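Side-chain contacts in STING-associated CdnE c-di-GMP synthase (Flavobacteriaceae, PDB 6WT8), which synthesises the cyclic dinucleotide c-di-GMP, probably from GTP and probably as the signal sensed by a bacterial STING protein in CBASS defence: residues K10-R15 / K52-G57; Q109-S114 / K159-K164. One frame throughout, in Å; residues are numbered along the deposited sequence.

Interaction 1. Residues K10-R15 / K52-G57; sequences KKVRER and KESMKG
The guanidinium of Arg13 and the carboxylate of Glu53 meet edge to edge. Their planes are only 11° apart. One face of the Arg15 guanidinium lies over its own helix, at Lys11 O and Val12 CA, offset toward the rim of the group. The grip of Arg13 is side-on: its NE donates to OE1 of Glu53 at 2.9 Å, and its NH2 donates to OE2 of Glu53 at 3.0 Å. Both bonds are nearly straight, and each oxygen uses its syn lone pair. The paired bonds hold the carboxylate in nearly the same plane as the guanidinium and fix its rotation. Arg13 reaches across with an extended chain from CG to NE, its CG beside the backbone N (chi1 -78°). A leucine in place of Arg13 would probably leave the Glu53 carboxylate without its charged mate and free to rotate. Beside the bridge the methyls of Val12 make van der Waals contacts. CG1 of Val12 lies 3.7 Å from the backbone O of Glu53. CG2 of Val12 is 3.7 Å from OG of Ser54, a hydroxyl bonded within its own helix to Tyr50 O. Helix 253-266 lies against both helices: Asn262 bonds Arg15 and the backbone of Ser54, and Asp266 forms a salt bridge with Arg15. The axes of the two short segments come within 9.7 Å. Their directions differ by 26°. This is a near-parallel helix pair, with a buried valine beside a more exposed interhelical salt bridge.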
ATOM      1  N   LYS A  10      -8.583  -5.494  22.914  1.00 20.14           N
ATOM      2  CA  LYS A  10      -9.780  -6.168  22.412  1.00 19.47           C
ATOM      3  C   LYS A  10     -10.177  -5.633  21.027  1.00 21.63           C
ATOM      4  O   LYS A  10     -10.586  -6.394  20.139  1.00 24.21           O
ATOM      5  CB  LYS A  10     -10.930  -6.007  23.413  1.00 25.04           C
ATOM      6  CG  LYS A  10     -10.687  -6.782  24.691  1.00 36.35           C
ATOM      7  CD  LYS A  10     -11.775  -6.515  25.734  1.00 39.13           C
ATOM      8  CE  LYS A  10     -11.421  -7.254  27.006  1.00 46.93           C
ATOM      9  NZ  LYS A  10     -11.232  -8.704  26.677  1.00 50.82           N
ATOM     10  N   LYS A  11     -10.001  -4.335  20.800  1.00 18.35           N
ATOM     11  CA  LYS A  11     -10.378  -3.773  19.500  1.00 17.90           C
ATOM     12  C   LYS A  11      -9.449  -4.269  18.399  1.00 17.49           C
ATOM     13  O   LYS A  11      -9.896  -4.644  17.309  1.00 19.52           O
ATOM     14  CB  LYS A  11     -10.328  -2.244  19.546  1.00 22.64           C
ATOM     15  CG  LYS A  11     -11.497  -1.664  20.315  1.00 27.21           C
ATOM     16  CD  LYS A  11     -11.491  -0.168  20.169  1.00 32.34           C
ATOM     17  CE  LYS A  11     -12.864   0.386  20.488  1.00 42.65           C
ATOM     18  NZ  LYS A  11     -12.731   1.789  20.954  1.00 48.95           N
ATOM     19  N   VAL A  12      -8.137  -4.239  18.648  1.00 16.62           N
ATOM     20  CA  VAL A  12      -7.189  -4.730  17.644  1.00 16.90           C
ATOM     21  C   VAL A  12      -7.465  -6.184  17.337  1.00 18.78           C
ATOM     22  O   VAL A  12      -7.415  -6.607  16.186  1.00 17.20           O
ATOM     23  CB  VAL A  12      -5.743  -4.525  18.140  1.00 18.24           C
ATOM     24  CG1 VAL A  12      -4.716  -5.184  17.181  1.00 19.44           C
ATOM     25  CG2 VAL A  12      -5.405  -3.088  18.217  1.00 21.60           C
ATOM     26  N   ARG A  13      -7.714  -6.982  18.370  1.00 17.26           N
ATOM     27  CA  ARG A  13      -7.990  -8.400  18.169  1.00 17.09           C
ATOM     28  C   ARG A  13      -9.205  -8.621  17.298  1.00 15.34           C
ATOM     29  O   ARG A  13      -9.209  -9.520  16.440  1.00 17.98           O
ATOM     30  CB  ARG A  13      -8.192  -9.065  19.529  1.00 16.77           C
ATOM     31  CG  ARG A  13      -6.845  -9.283  20.145  1.00 18.16           C
ATOM     32  CD  ARG A  13      -6.942  -9.800  21.571  1.00 18.93           C
ATOM     33  NE  ARG A  13      -5.608 -10.204  22.016  1.00 19.16           N
ATOM     34  CZ  ARG A  13      -5.372 -11.088  22.988  1.00 19.41           C
ATOM     35  NH1 ARG A  13      -6.372 -11.658  23.636  1.00 20.44           N
ATOM     36  NH2 ARG A  13      -4.129 -11.416  23.277  1.00 19.40           N
ATOM     37  N   GLU A  14     -10.272  -7.864  17.541  1.00 17.21           N
ATOM     38  CA  GLU A  14     -11.476  -8.091  16.746  1.00 17.78           C
ATOM     39  C   GLU A  14     -11.204  -7.806  15.283  1.00 18.51           C
ATOM     40  O   GLU A  14     -11.747  -8.476  14.395  1.00 20.67           O
ATOM     41  CB  GLU A  14     -12.608  -7.194  17.249  1.00 22.99           C
ATOM     42  CG  GLU A  14     -13.973  -7.574  16.597  1.00 38.11           C
ATOM     43  CD  GLU A  14     -14.250  -9.101  16.595  1.00 57.42           C
ATOM     44  OE1 GLU A  14     -14.160  -9.740  17.684  1.00 61.79           O
ATOM     45  OE2 GLU A  14     -14.547  -9.664  15.501  1.00 59.94           O
ATOM     46  N   ARG A  15     -10.339  -6.827  15.008  1.00 17.71           N
ATOM     47  CA  ARG A  15     -10.038  -6.463  13.625  1.00 18.35           C
ATOM     48  C   ARG A  15      -9.066  -7.425  12.972  1.00 17.22           C
ATOM     49  O   ARG A  15      -9.123  -7.640  11.753  1.00 18.68           O
ATOM     50  CB  ARG A  15      -9.412  -5.052  13.602  1.00 18.56           C
ATOM     51  CG  ARG A  15     -10.378  -3.962  13.990  1.00 18.51           C
ATOM     52  CD  ARG A  15      -9.797  -2.556  13.797  1.00 19.86           C
ATOM     53  NE  ARG A  15      -8.559  -2.264  14.518  1.00 19.54           N
ATOM     54  CZ  ARG A  15      -8.468  -1.462  15.584  1.00 18.42           C
ATOM     55  NH1 ARG A  15      -9.575  -0.951  16.166  1.00 20.40           N
ATOM     56  NH2 ARG A  15      -7.293  -1.178  16.084  1.00 17.60           N
ATOM     57  N   LYS A  52       2.443  -4.692  20.421  1.00 15.13           N
ATOM     58  CA  LYS A  52       2.803  -5.900  19.656  1.00 17.49           C
ATOM     59  C   LYS A  52       1.712  -6.273  18.675  1.00 17.09           C
ATOM     60  O   LYS A  52       1.986  -6.608  17.506  1.00 16.46           O
ATOM     61  CB  LYS A  52       3.044  -7.092  20.603  1.00 17.04           C
ATOM     62  CG  LYS A  52       4.358  -7.023  21.260  1.00 19.01           C
ATOM     63  CD  LYS A  52       4.649  -8.346  22.029  1.00 19.53           C
ATOM     64  CE  LYS A  52       3.656  -8.591  23.146  1.00 24.36           C
ATOM     65  NZ  LYS A  52       4.100  -9.771  24.063  1.00 32.11           N
ATOM     66  N   GLU A  53       0.464  -6.305  19.148  1.00 14.96           N
ATOM     67  CA  GLU A  53      -0.611  -6.785  18.294  1.00 15.61           C
ATOM     68  C   GLU A  53      -0.946  -5.756  17.229  1.00 14.98           C
ATOM     69  O   GLU A  53      -1.345  -6.132  16.117  1.00 15.98           O
ATOM     70  CB  GLU A  53      -1.800  -7.166  19.182  1.00 16.29           C
ATOM     71  CG  GLU A  53      -1.331  -8.379  20.046  1.00 17.62           C
ATOM     72  CD  GLU A  53      -2.426  -9.098  20.801  1.00 21.83           C
ATOM     73  OE1 GLU A  53      -3.597  -8.684  20.680  1.00 22.69           O
ATOM     74  OE2 GLU A  53      -2.087 -10.080  21.545  1.00 20.47           O
ATOM     75  N   SER A  54      -0.711  -4.474  17.532  1.00 14.19           N
ATOM     76  CA  SER A  54      -0.878  -3.432  16.524  1.00 15.31           C
ATOM     77  C   SER A  54       0.205  -3.511  15.445  1.00 15.12           C
ATOM     78  O   SER A  54      -0.056  -3.180  14.284  1.00 16.46           O
ATOM     79  CB  SER A  54      -0.825  -2.054  17.165  1.00 16.22           C
ATOM     80  OG  SER A  54      -1.985  -1.808  17.941  1.00 17.10           O
HETATM   81  N   MSE A  55       1.410  -3.923  15.800  1.00 12.91           N
HETATM   82  CA  MSE A  55       2.514  -4.064  14.865  1.00 13.56           C
HETATM   83  C   MSE A  55       2.350  -5.313  14.011  1.00 14.81           C
HETATM   84  O   MSE A  55       2.739  -5.297  12.846  1.00 16.19           O
HETATM   85  CB  MSE A  55       3.864  -4.112  15.598  1.00 12.78           C
HETATM   86  CG  MSE A  55       4.255  -2.728  16.048  1.00 12.65           C
HETATM   87 SE   MSE A  55       6.041  -2.861  16.860  0.69 16.17          SE
HETATM   88  CE  MSE A  55       6.192  -1.059  17.138  1.00 18.04           C
ATOM     89  N   LYS A  56       1.836  -6.410  14.565  1.00 15.17           N
ATOM     90  CA  LYS A  56       1.875  -7.676  13.821  1.00 15.46           C
ATOM     91  C   LYS A  56       0.807  -7.792  12.738  1.00 16.73           C
ATOM     92  O   LYS A  56       0.989  -8.582  11.791  1.00 18.08           O
ATOM     93  CB  LYS A  56       1.748  -8.849  14.790  1.00 17.35           C
ATOM     94  CG  LYS A  56       3.005  -9.013  15.597  1.00 17.82           C
ATOM     95  CD  LYS A  56       2.792 -10.071  16.685  1.00 22.10           C
ATOM     96  CE  LYS A  56       4.014 -10.086  17.552  1.00 24.71           C
ATOM     97  NZ  LYS A  56       3.847 -10.979  18.757  1.00 21.67           N
ATOM     98  N   GLY A  57      -0.298  -7.045  12.829  1.00 14.91           N
ATOM     99  CA  GLY A  57      -1.301  -7.056  11.771  1.00 15.56           C
ATOM    100  C   GLY A  57      -2.243  -8.261  11.785  1.00 16.32           C
ATOM    101  O   GLY A  57      -2.568  -8.860  12.827  1.00 15.32           O
TER

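Interaction 2. Residues Q109-S114 / K159-K164; sequences QITNKS and KYVRLK
Val161, on helix 154-172, packs against Gln109 and Thr111 of strand 106-112. This is a helix-on-sheet layer, consistent with the nucleotidyltransferase core of a CD-NTase. The strand lies between strands 85-90 and 192-204 of a mixed sheet. Gln109 and Thr111, two apart in the strand, both set off toward the helix from the backbone.

The polar bonds go to neighbouring residues. OE1 of Gln109 pairs with His81, while NE2 bonds Ser165, one helical turn beyond Val161, and Thr199 of strand 192-204. These bonds fix the turn of the buried amide beneath a methyl of Val161. Thr111 OG1 bonds Gln154, at the start of the same helix.

The contact across the two segments is by van der Waals packing. CG1 of Val161 sits above the flat of the Gln109 amide, 3.5 Å from NE2 of that glutamine. CD and OE1 of Gln109 are only slightly farther. The two side chains approach from opposite directions. Gln109 has CG between its backbone N and carbonyl carbon (chi1 63°), and the extended chain beyond it carries the amide out to the helix. Thr111 meets Val161 more loosely, methyl to methyl, with CG2 of Thr111 4.3 Å from CG2 of Val161.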
ATOM      1  N   GLN A 109      -6.785  -6.134 -14.195  1.00 12.74           N
ATOM      2  CA  GLN A 109      -6.582  -6.676 -15.537  1.00 12.91           C
ATOM      3  C   GLN A 109      -6.232  -5.518 -16.458  1.00 13.71           C
ATOM      4  O   GLN A 109      -6.884  -4.472 -16.420  1.00 13.43           O
ATOM      5  CB  GLN A 109      -7.776  -7.478 -16.007  1.00 14.67           C
ATOM      6  CG  GLN A 109      -9.043  -6.670 -16.148  1.00 13.53           C
ATOM      7  CD  GLN A 109     -10.222  -7.553 -16.552  1.00 15.41           C
ATOM      8  OE1 GLN A 109     -10.075  -8.717 -16.978  1.00 15.39           O
ATOM      9  NE2 GLN A 109     -11.405  -6.979 -16.434  1.00 14.49           N
ATOM     10  N   ILE A 110      -5.113  -5.628 -17.175  1.00 14.10           N
ATOM     11  CA  ILE A 110      -4.509  -4.508 -17.875  1.00 12.91           C
ATOM     12  C   ILE A 110      -4.418  -4.890 -19.340  1.00 14.25           C
ATOM     13  O   ILE A 110      -3.740  -5.869 -19.690  1.00 15.66           O
ATOM     14  CB  ILE A 110      -3.110  -4.214 -17.281  1.00 12.87           C
ATOM     15  CG1 ILE A 110      -3.176  -4.105 -15.751  1.00 14.98           C
ATOM     16  CG2 ILE A 110      -2.611  -2.935 -17.895  1.00 16.83           C
ATOM     17  CD1 ILE A 110      -1.776  -4.239 -15.050  1.00 21.52           C
ATOM     18  N   THR A 111      -5.058  -4.119 -20.224  1.00 13.85           N
ATOM     19  CA  THR A 111      -4.930  -4.430 -21.637  1.00 14.21           C
ATOM     20  C   THR A 111      -3.461  -4.360 -22.056  1.00 15.33           C
ATOM     21  O   THR A 111      -2.705  -3.512 -21.562  1.00 19.31           O
ATOM     22  CB  THR A 111      -5.773  -3.460 -22.449  1.00 16.92           C
ATOM     23  OG1 THR A 111      -5.434  -2.095 -22.119  1.00 19.07           O
ATOM     24  CG2 THR A 111      -7.235  -3.757 -22.204  1.00 18.59           C
ATOM     25  N   ASN A 112      -3.016  -5.325 -22.879  1.00 16.85           N
ATOM     26  CA  ASN A 112      -1.568  -5.478 -23.072  1.00 18.24           C
ATOM     27  C   ASN A 112      -1.165  -5.419 -24.545  1.00 23.48           C
ATOM     28  O   ASN A 112      -0.019  -5.776 -24.855  1.00 27.14           O
ATOM     29  CB  ASN A 112      -1.061  -6.788 -22.425  1.00 19.54           C
ATOM     30  CG  ASN A 112      -1.686  -8.035 -23.063  1.00 20.23           C
ATOM     31  OD1 ASN A 112      -2.343  -7.954 -24.113  1.00 22.69           O
ATOM     32  ND2 ASN A 112      -1.479  -9.189 -22.432  1.00 21.19           N
ATOM     33  N   LYS A 113      -2.061  -4.996 -25.423  1.00 23.16           N
ATOM     34  CA  LYS A 113      -1.818  -4.812 -26.860  1.00 33.66           C
ATOM     35  C   LYS A 113      -1.265  -3.449 -27.213  1.00 35.45           C
ATOM     36  O   LYS A 113      -0.691  -3.279 -28.302  1.00 35.57           O
ATOM     37  CB  LYS A 113      -3.111  -4.897 -27.647  1.00 33.59           C
ATOM     38  CG  LYS A 113      -3.847  -6.167 -27.540  1.00 43.07           C
ATOM     39  CD  LYS A 113      -2.983  -7.284 -27.992  1.00 46.74           C
ATOM     40  CE  LYS A 113      -3.839  -8.349 -28.635  1.00 52.63           C
ATOM     41  NZ  LYS A 113      -3.176  -9.659 -28.391  1.00 55.98           N
ATOM     42  N   SER A 114      -1.606  -2.452 -26.408  1.00 26.39           N
ATOM     43  CA  SER A 114      -1.175  -1.081 -26.611  1.00 30.77           C
ATOM     44  C   SER A 114      -1.016  -0.478 -25.235  1.00 25.56           C
ATOM     45  O   SER A 114      -1.559  -0.989 -24.252  1.00 28.20           O
ATOM     46  CB  SER A 114      -2.181  -0.274 -27.434  1.00 40.23           C
ATOM     47  OG  SER A 114      -3.432  -0.252 -26.776  1.00 50.93           O
ATOM     48  N   LYS A 159     -13.490  -0.651 -22.760  1.00 16.57           N
ATOM     49  CA  LYS A 159     -14.930  -0.841 -22.601  1.00 14.45           C
ATOM     50  C   LYS A 159     -15.324  -2.285 -22.858  1.00 16.23           C
ATOM     51  O   LYS A 159     -16.081  -2.878 -22.091  1.00 17.86           O
ATOM     52  CB  LYS A 159     -15.653   0.132 -23.550  1.00 17.51           C
ATOM     53  CG  LYS A 159     -17.147   0.054 -23.410  1.00 22.78           C
ATOM     54  CD  LYS A 159     -17.781   1.128 -24.278  1.00 27.55           C
ATOM     55  CE  LYS A 159     -19.296   1.020 -24.136  1.00 37.36           C
ATOM     56  NZ  LYS A 159     -20.032   1.885 -25.121  1.00 44.92           N
ATOM     57  N   TYR A 160     -14.766  -2.891 -23.900  1.00 15.15           N
ATOM     58  CA  TYR A 160     -15.041  -4.287 -24.209  1.00 16.82           C
ATOM     59  C   TYR A 160     -14.653  -5.204 -23.065  1.00 14.35           C
ATOM     60  O   TYR A 160     -15.437  -6.080 -22.669  1.00 14.94           O
ATOM     61  CB  TYR A 160     -14.278  -4.643 -25.484  1.00 17.50           C
ATOM     62  CG  TYR A 160     -14.308  -6.076 -25.846  1.00 15.10           C
ATOM     63  CD1 TYR A 160     -15.500  -6.733 -26.147  1.00 17.81           C
ATOM     64  CD2 TYR A 160     -13.118  -6.798 -25.917  1.00 19.49           C
ATOM     65  CE1 TYR A 160     -15.500  -8.057 -26.482  1.00 17.83           C
ATOM     66  CE2 TYR A 160     -13.107  -8.115 -26.262  1.00 23.61           C
ATOM     67  CZ  TYR A 160     -14.286  -8.754 -26.541  1.00 20.92           C
ATOM     68  OH  TYR A 160     -14.264 -10.075 -26.893  1.00 21.17           O
ATOM     69  N   VAL A 161     -13.419  -5.053 -22.555  1.00 13.59           N
ATOM     70  CA  VAL A 161     -12.984  -5.921 -21.461  1.00 13.18           C
ATOM     71  C   VAL A 161     -13.846  -5.700 -20.220  1.00 12.73           C
ATOM     72  O   VAL A 161     -14.270  -6.665 -19.561  1.00 14.49           O
ATOM     73  CB  VAL A 161     -11.492  -5.684 -21.178  1.00 14.03           C
ATOM     74  CG1 VAL A 161     -11.091  -6.332 -19.859  1.00 14.99           C
ATOM     75  CG2 VAL A 161     -10.654  -6.282 -22.307  1.00 15.61           C
ATOM     76  N   ARG A 162     -14.189  -4.440 -19.912  1.00 13.39           N
ATOM     77  CA  ARG A 162     -15.089  -4.203 -18.775  1.00 14.45           C
ATOM     78  C   ARG A 162     -16.430  -4.915 -18.937  1.00 13.79           C
ATOM     79  O   ARG A 162     -16.899  -5.579 -18.011  1.00 14.90           O
ATOM     80  CB  ARG A 162     -15.287  -2.704 -18.583  1.00 16.45           C
ATOM     81  CG  ARG A 162     -16.449  -2.306 -17.587  1.00 17.73           C
ATOM     82  CD  ARG A 162     -16.137  -2.736 -16.158  1.00 16.15           C
ATOM     83  NE  ARG A 162     -17.351  -2.604 -15.324  1.00 18.23           N
ATOM     84  CZ  ARG A 162     -17.499  -1.827 -14.243  1.00 20.15           C
ATOM     85  NH1 ARG A 162     -16.484  -1.093 -13.798  1.00 22.76           N
ATOM     86  NH2 ARG A 162     -18.645  -1.840 -13.595  1.00 20.29           N
ATOM     87  N   LEU A 163     -17.061  -4.767 -20.096  1.00 13.51           N
ATOM     88  CA  LEU A 163     -18.398  -5.358 -20.271  1.00 13.60           C
ATOM     89  C   LEU A 163     -18.321  -6.873 -20.376  1.00 14.23           C
ATOM     90  O   LEU A 163     -19.191  -7.584 -19.827  1.00 15.93           O
ATOM     91  CB  LEU A 163     -19.106  -4.752 -21.512  1.00 17.39           C
ATOM     92  CG  LEU A 163     -19.370  -3.239 -21.379  1.00 19.45           C
ATOM     93  CD1 LEU A 163     -19.989  -2.726 -22.668  1.00 19.21           C
ATOM     94  CD2 LEU A 163     -20.319  -2.972 -20.226  1.00 23.96           C
ATOM     95  N   LYS A 164     -17.294  -7.387 -21.054  1.00 13.61           N
ATOM     96  CA  LYS A 164     -17.134  -8.829 -21.139  1.00 14.85           C
ATOM     97  C   LYS A 164     -16.916  -9.434 -19.757  1.00 14.41           C
ATOM     98  O   LYS A 164     -17.478 -10.490 -19.432  1.00 15.76           O
ATOM     99  CB  LYS A 164     -15.979  -9.140 -22.073  1.00 15.01           C
ATOM    100  CG  LYS A 164     -15.791 -10.606 -22.404  1.00 18.69           C
ATOM    101  CD  LYS A 164     -14.759 -10.608 -23.540  1.00 20.83           C
ATOM    102  CE  LYS A 164     -14.611 -11.969 -24.206  1.00 23.70           C
ATOM    103  NZ  LYS A 164     -15.821 -12.283 -25.024  1.00 21.03           N
TER

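Overall arrangement
The two contacts share no helix or strand and lie on opposite sides of the chain's centre, with centres about 39 Å apart and nearest atoms about 26 Å apart. Interaction 1 joins two helices and is partly buried: a charged pair lies at its edge and a valine is enclosed beside it. Interaction 2 joins a strand to a helix, and all three touching residues are buried. The chemistry follows the setting. A salt bridge links the segments directly in interaction 1. In interaction 2 the segments touch through methyls and an amide, whose polar atoms are satisfied by surrounding strands and helices.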